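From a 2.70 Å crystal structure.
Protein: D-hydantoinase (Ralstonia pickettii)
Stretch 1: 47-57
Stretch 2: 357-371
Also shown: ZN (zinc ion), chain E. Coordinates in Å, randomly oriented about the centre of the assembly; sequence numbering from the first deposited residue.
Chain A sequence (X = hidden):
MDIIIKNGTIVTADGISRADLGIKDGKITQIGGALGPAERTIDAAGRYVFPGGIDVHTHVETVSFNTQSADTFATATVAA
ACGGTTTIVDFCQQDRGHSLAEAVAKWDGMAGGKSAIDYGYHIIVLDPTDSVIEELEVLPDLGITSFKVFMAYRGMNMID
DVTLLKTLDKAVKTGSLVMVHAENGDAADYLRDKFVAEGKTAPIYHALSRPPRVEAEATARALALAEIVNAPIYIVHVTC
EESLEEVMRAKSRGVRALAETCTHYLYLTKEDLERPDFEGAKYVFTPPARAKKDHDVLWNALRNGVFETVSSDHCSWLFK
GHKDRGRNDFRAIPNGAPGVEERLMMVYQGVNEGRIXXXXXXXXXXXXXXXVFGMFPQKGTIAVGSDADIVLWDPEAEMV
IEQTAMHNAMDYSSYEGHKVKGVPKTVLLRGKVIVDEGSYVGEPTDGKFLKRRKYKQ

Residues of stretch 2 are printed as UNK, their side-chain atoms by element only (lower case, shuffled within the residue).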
# COMPACT_ATOMS: atom_id res chain seq x y z
N ARG A 47 -13.86 -21.75 -37.80
CA ARG A 47 -12.80 -20.80 -37.48
C ARG A 47 -13.31 -19.47 -36.96
O ARG A 47 -14.47 -19.10 -37.18
CB ARG A 47 -11.92 -20.56 -38.70
CG ARG A 47 -11.12 -21.78 -39.12
CD ARG A 47 -10.35 -21.48 -40.39
NE ARG A 47 -9.42 -22.55 -40.74
CZ ARG A 47 -8.63 -22.51 -41.81
NH1 ARG A 47 -8.67 -21.46 -42.63
NH2 ARG A 47 -7.81 -23.52 -42.07
N TYR A 48 -12.45 -18.77 -36.24
CA TYR A 48 -12.80 -17.46 -35.70
C TYR A 48 -12.38 -16.40 -36.70
O TYR A 48 -11.38 -16.55 -37.41
CB TYR A 48 -12.07 -17.21 -34.37
CG TYR A 48 -12.52 -18.06 -33.19
CD1 TYR A 48 -13.86 -18.13 -32.83
CD2 TYR A 48 -11.59 -18.73 -32.41
CE1 TYR A 48 -14.27 -18.85 -31.70
CE2 TYR A 48 -11.98 -19.46 -31.28
CZ TYR A 48 -13.32 -19.51 -30.94
OH TYR A 48 -13.71 -20.21 -29.81
N VAL A 49 -13.15 -15.32 -36.77
CA VAL A 49 -12.83 -14.21 -37.65
C VAL A 49 -12.47 -13.06 -36.72
O VAL A 49 -13.35 -12.32 -36.26
CB VAL A 49 -14.06 -13.80 -38.50
CG1 VAL A 49 -13.71 -12.63 -39.40
CG2 VAL A 49 -14.54 -14.99 -39.32
N PHE A 50 -11.17 -12.93 -36.42
CA PHE A 50 -10.67 -11.89 -35.52
C PHE A 50 -10.19 -10.64 -36.25
O PHE A 50 -9.84 -10.70 -37.43
CB PHE A 50 -9.44 -12.38 -34.74
CG PHE A 50 -9.71 -13.46 -33.74
CD1 PHE A 50 -10.75 -13.33 -32.81
CD2 PHE A 50 -8.85 -14.55 -33.64
CE1 PHE A 50 -10.91 -14.29 -31.80
CE2 PHE A 50 -9.01 -15.50 -32.64
CZ PHE A 50 -10.04 -15.38 -31.71
N PRO A 51 -10.17 -9.49 -35.56
CA PRO A 51 -9.69 -8.27 -36.19
C PRO A 51 -8.18 -8.51 -36.34
O PRO A 51 -7.61 -9.32 -35.59
CB PRO A 51 -9.98 -7.20 -35.15
CG PRO A 51 -11.20 -7.70 -34.48
CD PRO A 51 -10.90 -9.18 -34.32
N GLY A 52 -7.52 -7.86 -37.28
CA GLY A 52 -6.09 -8.08 -37.43
C GLY A 52 -5.27 -7.61 -36.24
O GLY A 52 -5.56 -6.56 -35.66
N GLY A 53 -4.24 -8.37 -35.88
CA GLY A 53 -3.40 -8.00 -34.76
C GLY A 53 -2.74 -6.63 -34.95
O GLY A 53 -2.45 -6.22 -36.06
N ILE A 54 -2.51 -5.93 -33.84
CA ILE A 54 -1.89 -4.62 -33.88
C ILE A 54 -0.77 -4.54 -32.85
O ILE A 54 -1.03 -4.44 -31.66
CB ILE A 54 -2.91 -3.52 -33.60
CG1 ILE A 54 -3.98 -3.52 -34.71
CG2 ILE A 54 -2.22 -2.17 -33.52
CD1 ILE A 54 -5.07 -2.50 -34.51
N ASP A 55 0.48 -4.58 -33.32
CA ASP A 55 1.63 -4.54 -32.43
C ASP A 55 2.25 -3.14 -32.34
O ASP A 55 3.01 -2.73 -33.21
CB ASP A 55 2.68 -5.53 -32.94
CG ASP A 55 3.74 -5.81 -31.91
OD1 ASP A 55 3.93 -4.96 -31.01
OD2 ASP A 55 4.39 -6.87 -32.02
N VAL A 56 1.93 -2.42 -31.27
CA VAL A 56 2.43 -1.06 -31.10
C VAL A 56 3.83 -0.95 -30.49
O VAL A 56 4.22 0.12 -30.04
CB VAL A 56 1.45 -0.21 -30.25
CG1 VAL A 56 0.06 -0.26 -30.88
CG2 VAL A 56 1.41 -0.71 -28.81
N HIS A 57 4.59 -2.04 -30.49
CA HIS A 57 5.94 -1.98 -29.93
C HIS A 57 6.91 -2.85 -30.70
O HIS A 57 7.21 -3.98 -30.29
CB HIS A 57 5.92 -2.39 -28.45
CG HIS A 57 7.20 -2.10 -27.72
ND1 HIS A 57 7.24 -1.86 -26.37
CD2 HIS A 57 8.48 -2.00 -28.16
CE1 HIS A 57 8.49 -1.62 -26.00
NE2 HIS A 57 9.26 -1.71 -27.07
N UNK A 357 -9.99 -14.11 -21.18
CA UNK A 357 -11.13 -14.55 -21.98
C UNK A 357 -10.89 -14.42 -23.48
O UNK A 357 -9.95 -13.75 -23.92
c UNK A 357 -12.39 -13.75 -21.60
o UNK A 357 -12.44 -12.51 -22.27
N UNK A 358 -11.74 -15.07 -24.28
CA UNK A 358 -11.62 -15.04 -25.73
C UNK A 358 -11.80 -13.61 -26.23
O UNK A 358 -11.12 -13.14 -27.13
c UNK A 358 -14.03 -16.60 -28.35
c UNK A 358 -12.74 -15.94 -27.89
c UNK A 358 -11.54 -16.70 -28.44
c UNK A 358 -12.69 -15.92 -26.37
N UNK A 359 -12.75 -12.93 -25.60
CA UNK A 359 -13.07 -11.57 -25.95
C UNK A 359 -11.97 -10.58 -25.53
O UNK A 359 -11.75 -9.58 -26.21
c UNK A 359 -14.45 -11.22 -25.33
c UNK A 359 -14.34 -10.07 -24.33
o UNK A 359 -15.35 -10.87 -26.39
N UNK A 360 -11.29 -10.87 -24.42
CA UNK A 360 -10.21 -10.00 -23.95
C UNK A 360 -9.00 -10.16 -24.86
O UNK A 360 -8.23 -9.22 -25.06
n UNK A 360 -10.53 -9.40 -19.14
o UNK A 360 -10.10 -11.51 -19.81
c UNK A 360 -9.82 -10.34 -22.52
c UNK A 360 -10.46 -10.35 -20.07
c UNK A 360 -10.85 -9.95 -21.48
N UNK A 361 -8.82 -11.36 -25.41
CA UNK A 361 -7.72 -11.62 -26.32
C UNK A 361 -7.72 -10.56 -27.42
O UNK A 361 -6.69 -9.92 -27.67
c UNK A 361 -7.90 -13.00 -26.96
c UNK A 361 -5.61 -13.51 -27.88
c UNK A 361 -4.75 -13.76 -28.95
c UNK A 361 -7.44 -13.27 -29.41
c UNK A 361 -5.24 -13.77 -30.25
c UNK A 361 -6.59 -13.52 -30.48
c UNK A 361 -6.96 -13.26 -28.10
N UNK A 362 -8.87 -10.36 -28.06
CA UNK A 362 -9.00 -9.37 -29.12
C UNK A 362 -8.76 -7.96 -28.59
O UNK A 362 -8.09 -7.15 -29.23
c UNK A 362 -10.55 -8.35 -30.85
c UNK A 362 -10.40 -9.45 -29.78
c UNK A 362 -10.59 -10.84 -30.40
N UNK A 363 -9.32 -7.66 -27.42
CA UNK A 363 -9.14 -6.34 -26.83
C UNK A 363 -7.66 -6.00 -26.70
O UNK A 363 -7.20 -4.95 -27.14
o UNK A 363 -10.04 -4.06 -22.55
c UNK A 363 -9.81 -5.13 -23.15
c UNK A 363 -9.79 -6.28 -25.44
o UNK A 363 -9.91 -6.24 -22.59
c UNK A 363 -9.37 -5.06 -24.61
N UNK A 364 -6.91 -6.91 -26.08
CA UNK A 364 -5.49 -6.72 -25.84
C UNK A 364 -4.62 -6.80 -27.07
O UNK A 364 -3.70 -6.00 -27.26
c UNK A 364 -5.63 -7.73 -23.45
c UNK A 364 -5.22 -8.97 -22.67
c UNK A 364 -5.00 -7.77 -24.84
c UNK A 364 -5.18 -6.46 -22.74
N UNK A 365 -4.90 -7.79 -27.90
CA UNK A 365 -4.13 -8.04 -29.10
C UNK A 365 -4.37 -7.05 -30.25
O UNK A 365 -3.52 -6.91 -31.14
c UNK A 365 -4.52 -9.61 -31.04
c UNK A 365 -4.40 -9.51 -29.55
c UNK A 365 -3.30 -10.39 -29.03
N UNK A 366 -5.49 -6.34 -30.23
CA UNK A 366 -5.77 -5.41 -31.32
C UNK A 366 -6.65 -4.19 -31.04
O UNK A 366 -6.26 -3.06 -31.35
c UNK A 366 -6.35 -6.19 -32.49
N UNK A 367 -7.83 -4.39 -30.47
CA UNK A 367 -8.74 -3.27 -30.25
C UNK A 367 -8.30 -2.18 -29.28
O UNK A 367 -8.43 -1.00 -29.58
c UNK A 367 -11.14 -2.62 -29.84
c UNK A 367 -10.14 -3.77 -29.83
o UNK A 367 -10.59 -4.77 -30.75
N UNK A 368 -7.79 -2.57 -28.12
CA UNK A 368 -7.38 -1.55 -27.16
C UNK A 368 -6.18 -0.72 -27.64
O UNK A 368 -6.18 0.50 -27.48
c UNK A 368 -7.19 -1.39 -20.89
n UNK A 368 -7.18 -0.46 -19.94
c UNK A 368 -7.20 -1.24 -24.62
c UNK A 368 -7.17 -1.97 -23.29
c UNK A 368 -7.09 -2.20 -25.80
n UNK A 368 -7.18 -1.03 -22.17
n UNK A 368 -7.19 -2.67 -20.54
N UNK A 369 -5.16 -1.36 -28.24
CA UNK A 369 -3.97 -0.65 -28.75
C UNK A 369 -4.39 0.39 -29.79
O UNK A 369 -3.95 1.55 -29.75
c UNK A 369 -3.54 -2.97 -28.63
c UNK A 369 -3.14 -1.75 -29.39
c UNK A 369 -5.02 -2.81 -28.45
N UNK A 370 -5.24 -0.05 -30.71
CA UNK A 370 -5.75 0.80 -31.77
C UNK A 370 -6.40 2.04 -31.17
O UNK A 370 -6.21 3.15 -31.64
c UNK A 370 -6.76 0.04 -32.61
N UNK A 371 -7.18 1.83 -30.11
CA UNK A 371 -7.85 2.94 -29.45
C UNK A 371 -6.84 3.93 -28.89
O UNK A 371 -6.89 5.12 -29.20
c UNK A 371 -10.84 1.36 -27.55
c UNK A 371 -10.04 1.80 -28.76
n UNK A 371 -12.94 0.32 -26.76
c UNK A 371 -12.21 0.83 -27.94
c UNK A 371 -8.74 2.44 -28.32
ZN ZN E . 11.62 -1.46 -27.00

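Position 357 carries one carbon and then one oxygen, out of reach of stretch 1: Ser357. It is the N-cap, its OG accepting from the backbone N of position 360 at 2.9 Å. Position 358 has four carbons forked at the second, touching Tyr48 and Phe50. The fork makes it Leu358, with Leu358 CD2 3.9 Å from Tyr48 OH and Leu358 CD1 3.8 Å from Phe50 CZ, the latter approach at the edge of the Phe50 ring.

Position 359, one carbon bearing an oxygen and a carbon, points away: Thr359. Position 360 has three carbons, the last carrying one oxygen and one nitrogen, an amide, hence Gln360; its OE1 accepts from Ser357 N at 2.9 Å, returning the capping bond.

Position 361 is one carbon and a six-carbon ring with no hydroxyl: Phe361. Its CE2 sits over one face of the Phe50 ring, 3.8 Å from Phe50 CE2, with the two planes at 54°. Position 362, one carbon carrying two more, touches both Phe50 and Pro51. This is Val362, whose CG2 lies 3.5 Å from Phe50 CD1 and whose CG1 lies 3.6 Å from Pro51 CD.

Position 363 ends three carbons in two oxygens, out of reach: Glu363. Position 364, four carbons forked at the second, is Leu364, also out of reach. Position 365 has one carbon carrying two, pointing sideways: Val365. Its backbone matters more, since Ile54 N donates to Val365 O at 3.0 Å, nearly straight at 172°.

Position 366 has a single carbon, CB, 3.3 Å from Gly52 O: Ala366. Position 367, one carbon with an oxygen and a carbon, points away: Thr367. Position 368 runs three carbons, a nitrogen, then a carbon with two nitrogens, a guanidinium: Arg368. Its NH1 forms a long salt bridge, 3.8 Å, with Glu363 OE2.

Position 369 closes three carbons onto its own N: Pro369, with CB 3.8 Å from Val56 CG1. Position 370 has one side-chain carbon, CB, 3.6 Å from Ile54 CD1: Ala370. Position 371, four carbons in a row ending in nitrogen, is Lys371, out of reach.

The helix is small where the backbones come closest: the CA atoms of Ile54 and Ala366 lie 4.7 Å apart, and the Ile54 side chain reaches on to Ala370. Gly52 comes just before the second strand and Gly53 begins it; that strand's axis approaches the helix axis to 6.0 Å. Between Phe50 CA and Val362 CA the spacing widens to 7.1 Å, and larger apolar groups fill it. The wider pi-type turn spans 363-367, and within it Val365 O receives the one hydrogen bond between the stretches, pinning an otherwise apolar contact.

Stretch 2, residues 357-371: SLTQFVELVATRPAK
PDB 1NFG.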